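Local coordinates for protein putative acetyltransferase (Streptococcus mutans, PDB 4E2A) that probably transfers an acyl group, likely acetyl from acetyl-CoA, to an acceptor substrate, as expected of a GNAT-family acetyltransferase, at residues I54-F63 with R130-Q138. Sequence-based numbering, arbitrary orientation.
Sequences IAIQTFRETF and RLYILKAYQ
Glu61 carries the polar half of this contact between helix 48-63 and the end of strand 125-133. Its OE1 accepts the backbone N-H of Lys135 on the syn side but 35° out of the carboxylate plane, in a nearly straight bond (169°) with Lys135 N 2.9 Å from Glu61 OE1. Two waters reinforce the grip, one joining OE1 to Ile133 O, the other OE2 to Ala136 N. The lysine chain kinks midway and runs antiparallel alongside the glutamate, CE against Glu61 CB, and Lys135 NZ donates a hydrogen bond to Glu61 O (2.9 Å); the charged groups stay apart, with NZ 5.3 Å from Glu61 OE1.

Apolar packing centres on Leu134. Its CD1 lies 3.9 Å from Ile54 CD1, while its CD2 approaches Thr58 CG2 (3.8 Å) and the alkyl chain of Gln57.

A third group surrounds Tyr132, whose ring also meets Phe108 of the adjacent strand 104-113. Thr58 CB rests 3.6 Å from Tyr132 CB. Thr62 OG1, hydrogen-bonded to Thr58 O, sits at the ring edge, 3.8 Å from Tyr132 CE1. Tyr132 OH lies at the edge of the Phe63 ring and 3.9 Å from Phe59 CD2.

Segments 54-63 and 130-133 cross at 79°. As in the GNAT fold, the strand leads to Gln138, where sequence suggests the acyl-CoA-binding Q/R-x-x-G-x-G/A loop begins.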
ATOM      1  N   ILE B  54      11.018 -19.887   8.555  1.00 22.94           N
ATOM      2  CA  ILE B  54      12.008 -19.262   7.714  1.00 24.72           C
ATOM      3  C   ILE B  54      11.513 -17.887   7.259  1.00 24.72           C
ATOM      4  O   ILE B  54      12.287 -16.937   7.224  1.00 23.97           O
ATOM      5  CB  ILE B  54      12.410 -20.147   6.514  1.00 25.30           C
ATOM      6  CG1 ILE B  54      13.565 -19.501   5.758  1.00 27.26           C
ATOM      7  CG2 ILE B  54      11.255 -20.328   5.559  1.00 21.59           C
ATOM      8  CD1 ILE B  54      14.312 -20.476   4.838  1.00 34.97           C
ATOM      9  N   ALA B  55      10.227 -17.778   6.933  1.00 20.73           N
ATOM     10  CA  ALA B  55       9.652 -16.484   6.586  1.00 19.86           C
ATOM     11  C   ALA B  55       9.866 -15.468   7.723  1.00 21.86           C
ATOM     12  O   ALA B  55      10.291 -14.334   7.480  1.00 19.34           O
ATOM     13  CB  ALA B  55       8.184 -16.624   6.249  1.00 20.72           C
ATOM     14  N   ILE B  56       9.627 -15.878   8.966  1.00 18.88           N
ATOM     15  CA  ILE B  56       9.828 -14.941  10.073  1.00 21.61           C
ATOM     16  C   ILE B  56      11.317 -14.625  10.259  1.00 21.72           C
ATOM     17  O   ILE B  56      11.724 -13.461  10.411  1.00 18.09           O
ATOM     18  CB  ILE B  56       9.192 -15.447  11.378  1.00 26.16           C
ATOM     19  CG1 ILE B  56       7.666 -15.381  11.263  1.00 25.31           C
ATOM     20  CG2 ILE B  56       9.684 -14.635  12.564  1.00 31.58           C
ATOM     21  CD1 ILE B  56       6.922 -16.057  12.415  1.00 26.95           C
ATOM     22  N   GLN B  57      12.141 -15.655  10.222  1.00 23.31           N
ATOM     23  CA  GLN B  57      13.545 -15.419  10.473  1.00 20.34           C
ATOM     24  C   GLN B  57      14.187 -14.495   9.431  1.00 22.03           C
ATOM     25  O   GLN B  57      14.956 -13.602   9.797  1.00 19.45           O
ATOM     26  CB  GLN B  57      14.328 -16.716  10.617  1.00 17.99           C
ATOM     27  CG  GLN B  57      15.693 -16.435  11.236  1.00 28.67           C
ATOM     28  CD  GLN B  57      16.549 -17.669  11.350  1.00 49.97           C
ATOM     29  OE1 GLN B  57      17.781 -17.587  11.279  1.00 57.89           O
ATOM     30  NE2 GLN B  57      15.910 -18.827  11.532  1.00 42.07           N
ATOM     31  N   THR B  58      13.866 -14.693   8.152  1.00 19.12           N
ATOM     32  CA  THR B  58      14.406 -13.833   7.100  1.00 19.63           C
ATOM     33  C   THR B  58      13.896 -12.395   7.213  1.00 20.42           C
ATOM     34  O   THR B  58      14.620 -11.455   6.897  1.00 20.38           O
ATOM     35  CB  THR B  58      14.165 -14.403   5.673  1.00 20.35           C
ATOM     36  OG1 THR B  58      12.763 -14.658   5.449  1.00 22.03           O
ATOM     37  CG2 THR B  58      14.938 -15.711   5.497  1.00 16.43           C
ATOM     38  N   PHE B  59      12.654 -12.226   7.674  1.00 19.02           N
ATOM     39  CA  PHE B  59      12.096 -10.884   7.773  1.00 26.88           C
ATOM     40  C   PHE B  59      12.818 -10.130   8.904  1.00 20.46           C
ATOM     41  O   PHE B  59      13.202  -8.966   8.766  1.00 23.68           O
ATOM     42  CB  PHE B  59      10.575 -10.913   8.002  1.00 20.94           C
ATOM     43  CG  PHE B  59       9.899  -9.576   7.723  1.00 28.89           C
ATOM     44  CD1 PHE B  59       9.774  -8.623   8.724  1.00 32.24           C
ATOM     45  CD2 PHE B  59       9.395  -9.282   6.459  1.00 30.75           C
ATOM     46  CE1 PHE B  59       9.156  -7.398   8.480  1.00 25.20           C
ATOM     47  CE2 PHE B  59       8.774  -8.055   6.201  1.00 28.27           C
ATOM     48  CZ  PHE B  59       8.650  -7.115   7.217  1.00 23.63           C
ATOM     49  N   ARG B  60      13.025 -10.839  10.002  1.00 22.77           N
ATOM     50  CA  ARG B  60      13.749 -10.339  11.170  1.00 26.54           C
ATOM     51  C   ARG B  60      15.181  -9.952  10.774  1.00 33.12           C
ATOM     52  O   ARG B  60      15.643  -8.843  11.056  1.00 23.75           O
ATOM     53  CB  ARG B  60      13.765 -11.443  12.233  1.00 25.08           C
ATOM     54  CG  ARG B  60      14.142 -11.012  13.632  1.00 43.31           C
ATOM     55  CD  ARG B  60      14.107 -12.211  14.603  1.00 35.15           C
ATOM     56  NE  ARG B  60      12.791 -12.841  14.659  1.00 42.85           N
ATOM     57  CZ  ARG B  60      11.939 -12.720  15.677  1.00 58.77           C
ATOM     58  NH1 ARG B  60      12.267 -11.996  16.740  1.00 78.86           N
ATOM     59  NH2 ARG B  60      10.765 -13.332  15.640  1.00 42.32           N
ATOM     60  N   GLU B  61      15.881 -10.863  10.104  1.00 25.35           N
ATOM     61  CA  GLU B  61      17.230 -10.570   9.601  1.00 28.33           C
ATOM     62  C   GLU B  61      17.303  -9.347   8.693  1.00 34.10           C
ATOM     63  O   GLU B  61      18.275  -8.589   8.743  1.00 28.22           O
ATOM     64  CB  GLU B  61      17.810 -11.785   8.860  1.00 24.44           C
ATOM     65  CG  GLU B  61      18.131 -12.936   9.786  1.00 32.19           C
ATOM     66  CD  GLU B  61      18.534 -14.215   9.058  1.00 30.83           C
ATOM     67  OE1 GLU B  61      18.407 -14.278   7.805  1.00 31.81           O
ATOM     68  OE2 GLU B  61      18.975 -15.155   9.760  1.00 28.09           O
ATOM     69  N   THR B  62      16.289  -9.165   7.854  1.00 22.52           N
ATOM     70  CA  THR B  62      16.303  -8.094   6.859  1.00 22.10           C
ATOM     71  C   THR B  62      15.924  -6.748   7.484  1.00 27.55           C
ATOM     72  O   THR B  62      16.440  -5.710   7.094  1.00 23.96           O
ATOM     73  CB  THR B  62      15.324  -8.413   5.681  1.00 20.35           C
ATOM     74  OG1 THR B  62      15.792  -9.558   4.968  1.00 29.98           O
ATOM     75  CG2 THR B  62      15.185  -7.229   4.719  1.00 31.41           C
ATOM     76  N   PHE B  63      15.035  -6.779   8.473  1.00 23.06           N
ATOM     77  CA  PHE B  63      14.413  -5.547   8.956  1.00 35.56           C
ATOM     78  C   PHE B  63      14.690  -5.160  10.420  1.00 32.98           C
ATOM     79  O   PHE B  63      14.425  -4.034  10.806  1.00 31.08           O
ATOM     80  CB  PHE B  63      12.901  -5.594   8.690  1.00 20.00           C
ATOM     81  CG  PHE B  63      12.547  -5.481   7.248  1.00 24.36           C
ATOM     82  CD1 PHE B  63      12.622  -4.258   6.595  1.00 26.61           C
ATOM     83  CD2 PHE B  63      12.138  -6.601   6.527  1.00 27.75           C
ATOM     84  CE1 PHE B  63      12.297  -4.151   5.241  1.00 32.45           C
ATOM     85  CE2 PHE B  63      11.806  -6.506   5.189  1.00 28.11           C
ATOM     86  CZ  PHE B  63      11.894  -5.286   4.535  1.00 31.68           C
ATOM     87  N   ARG B 130       8.061 -12.603  -3.649  1.00 20.79           N
ATOM     88  CA  ARG B 130       8.962 -12.761  -2.512  1.00 19.61           C
ATOM     89  C   ARG B 130      10.192 -13.603  -2.833  1.00 26.73           C
ATOM     90  O   ARG B 130      10.083 -14.679  -3.426  1.00 17.64           O
ATOM     91  CB  ARG B 130       8.245 -13.459  -1.336  1.00 26.84           C
ATOM     92  CG  ARG B 130       7.244 -12.618  -0.575  1.00 28.12           C
ATOM     93  CD  ARG B 130       6.574 -13.436   0.554  1.00 22.92           C
ATOM     94  NE  ARG B 130       5.482 -12.658   1.105  1.00 26.59           N
ATOM     95  CZ  ARG B 130       4.365 -13.166   1.607  1.00 32.37           C
ATOM     96  NH1 ARG B 130       4.183 -14.487   1.639  1.00 25.55           N
ATOM     97  NH2 ARG B 130       3.431 -12.343   2.084  1.00 26.39           N
ATOM     98  N   LEU B 131      11.361 -13.141  -2.397  1.00 23.24           N
ATOM     99  CA  LEU B 131      12.559 -13.974  -2.481  1.00 18.39           C
ATOM    100  C   LEU B 131      13.528 -13.596  -1.351  1.00 18.71           C
ATOM    101  O   LEU B 131      14.073 -12.493  -1.351  1.00 20.97           O
ATOM    102  CB  LEU B 131      13.226 -13.839  -3.878  1.00 19.47           C
ATOM    103  CG  LEU B 131      14.247 -14.926  -4.316  1.00 23.62           C
ATOM    104  CD1 LEU B 131      14.685 -14.804  -5.785  1.00 19.28           C
ATOM    105  CD2 LEU B 131      15.483 -14.915  -3.419  1.00 21.18           C
ATOM    106  N   TYR B 132      13.710 -14.519  -0.398  1.00 20.40           N
ATOM    107  CA  TYR B 132      14.577 -14.346   0.750  1.00 19.49           C
ATOM    108  C   TYR B 132      15.562 -15.498   0.892  1.00 20.63           C
ATOM    109  O   TYR B 132      15.207 -16.662   0.690  1.00 18.57           O
ATOM    110  CB  TYR B 132      13.747 -14.289   2.051  1.00 17.43           C
ATOM    111  CG  TYR B 132      12.922 -13.033   2.248  1.00 20.31           C
ATOM    112  CD1 TYR B 132      13.427 -11.938   2.945  1.00 22.19           C
ATOM    113  CD2 TYR B 132      11.627 -12.953   1.744  1.00 25.37           C
ATOM    114  CE1 TYR B 132      12.659 -10.811   3.136  1.00 26.24           C
ATOM    115  CE2 TYR B 132      10.863 -11.836   1.929  1.00 27.65           C
ATOM    116  CZ  TYR B 132      11.377 -10.768   2.622  1.00 27.22           C
ATOM    117  OH  TYR B 132      10.604  -9.650   2.808  1.00 25.93           O
ATOM    118  N   ILE B 133      16.795 -15.172   1.260  1.00 24.85           N
ATOM    119  CA  ILE B 133      17.784 -16.193   1.604  1.00 22.97           C
ATOM    120  C   ILE B 133      18.207 -15.944   3.046  1.00 21.87           C
ATOM    121  O   ILE B 133      18.554 -14.807   3.402  1.00 20.86           O
ATOM    122  CB  ILE B 133      19.042 -16.128   0.685  1.00 19.77           C
ATOM    123  CG1 ILE B 133      18.668 -16.285  -0.799  1.00 22.95           C
ATOM    124  CG2 ILE B 133      20.101 -17.169   1.127  1.00 25.85           C
ATOM    125  CD1 ILE B 133      18.117 -17.670  -1.198  1.00 22.81           C
ATOM    126  N   LEU B 134      18.138 -16.983   3.875  1.00 22.55           N
ATOM    127  CA  LEU B 134      18.718 -16.937   5.231  1.00 24.97           C
ATOM    128  C   LEU B 134      20.172 -16.422   5.253  1.00 31.09           C
ATOM    129  O   LEU B 134      21.028 -16.869   4.467  1.00 24.52           O
ATOM    130  CB  LEU B 134      18.674 -18.323   5.885  1.00 19.46           C
ATOM    131  CG  LEU B 134      17.387 -18.800   6.565  1.00 24.89           C
ATOM    132  CD1 LEU B 134      17.545 -20.246   6.976  1.00 22.70           C
ATOM    133  CD2 LEU B 134      17.010 -17.930   7.777  1.00 24.95           C
ATOM    134  N   LYS B 135      20.456 -15.494   6.165  1.00 26.85           N
ATOM    135  CA  LYS B 135      21.799 -14.929   6.273  1.00 25.21           C
ATOM    136  C   LYS B 135      22.887 -15.998   6.393  1.00 23.46           C
ATOM    137  O   LYS B 135      23.972 -15.844   5.832  1.00 26.35           O
ATOM    138  CB  LYS B 135      21.891 -13.973   7.466  1.00 31.33           C
ATOM    139  CG  LYS B 135      22.417 -12.611   7.075  1.00 41.75           C
ATOM    140  CD  LYS B 135      21.410 -11.511   7.375  1.00 50.40           C
ATOM    141  CE  LYS B 135      21.422 -11.152   8.856  1.00 55.11           C
ATOM    142  NZ  LYS B 135      20.865  -9.790   9.119  1.00 64.40           N
ATOM    143  N   ALA B 136      22.609 -17.076   7.121  1.00 26.37           N
ATOM    144  CA  ALA B 136      23.612 -18.127   7.278  1.00 27.43           C
ATOM    145  C   ALA B 136      23.946 -18.772   5.936  1.00 29.28           C
ATOM    146  O   ALA B 136      24.972 -19.440   5.826  1.00 24.12           O
ATOM    147  CB  ALA B 136      23.175 -19.196   8.318  1.00 23.47           C
ATOM    148  N   TYR B 137      23.089 -18.576   4.928  1.00 27.33           N
ATOM    149  CA  TYR B 137      23.308 -19.188   3.604  1.00 27.99           C
ATOM    150  C   TYR B 137      23.559 -18.196   2.463  1.00 22.37           C
ATOM    151  O   TYR B 137      23.552 -18.592   1.297  1.00 24.04           O
ATOM    152  CB  TYR B 137      22.131 -20.093   3.203  1.00 23.48           C
ATOM    153  CG  TYR B 137      21.994 -21.327   4.047  1.00 31.28           C
ATOM    154  CD1 TYR B 137      22.622 -22.525   3.685  1.00 25.48           C
ATOM    155  CD2 TYR B 137      21.219 -21.306   5.198  1.00 27.60           C
ATOM    156  CE1 TYR B 137      22.488 -23.659   4.473  1.00 33.78           C
ATOM    157  CE2 TYR B 137      21.085 -22.431   5.993  1.00 35.86           C
ATOM    158  CZ  TYR B 137      21.717 -23.600   5.628  1.00 39.01           C
ATOM    159  OH  TYR B 137      21.568 -24.702   6.432  1.00 40.84           O
ATOM    160  N   GLN B 138      23.768 -16.925   2.789  1.00 21.51           N
ATOM    161  CA  GLN B 138      24.039 -15.911   1.761  1.00 27.68           C
ATOM    162  C   GLN B 138      25.480 -15.984   1.234  1.00 29.54           C
ATOM    163  O   GLN B 138      26.374 -16.536   1.884  1.00 25.18           O
ATOM    164  CB  GLN B 138      23.718 -14.498   2.285  1.00 29.18           C
ATOM    165  CG  GLN B 138      22.224 -14.259   2.535  1.00 27.54           C
ATOM    166  CD  GLN B 138      21.896 -12.849   3.067  1.00 34.66           C
ATOM    167  OE1 GLN B 138      22.770 -11.997   3.189  1.00 42.62           O
ATOM    168  NE2 GLN B 138      20.621 -12.611   3.376  1.00 29.22           N
TER
HETATM  169  O   HOH W   1      17.864 -13.062   5.551  1.00 23.22           O
HETATM  170  O   HOH W   2      20.525 -17.222   9.073  1.00 25.54           O
HETATM  171  O   HOH W   3      18.982 -10.662   4.825  1.00 35.21           O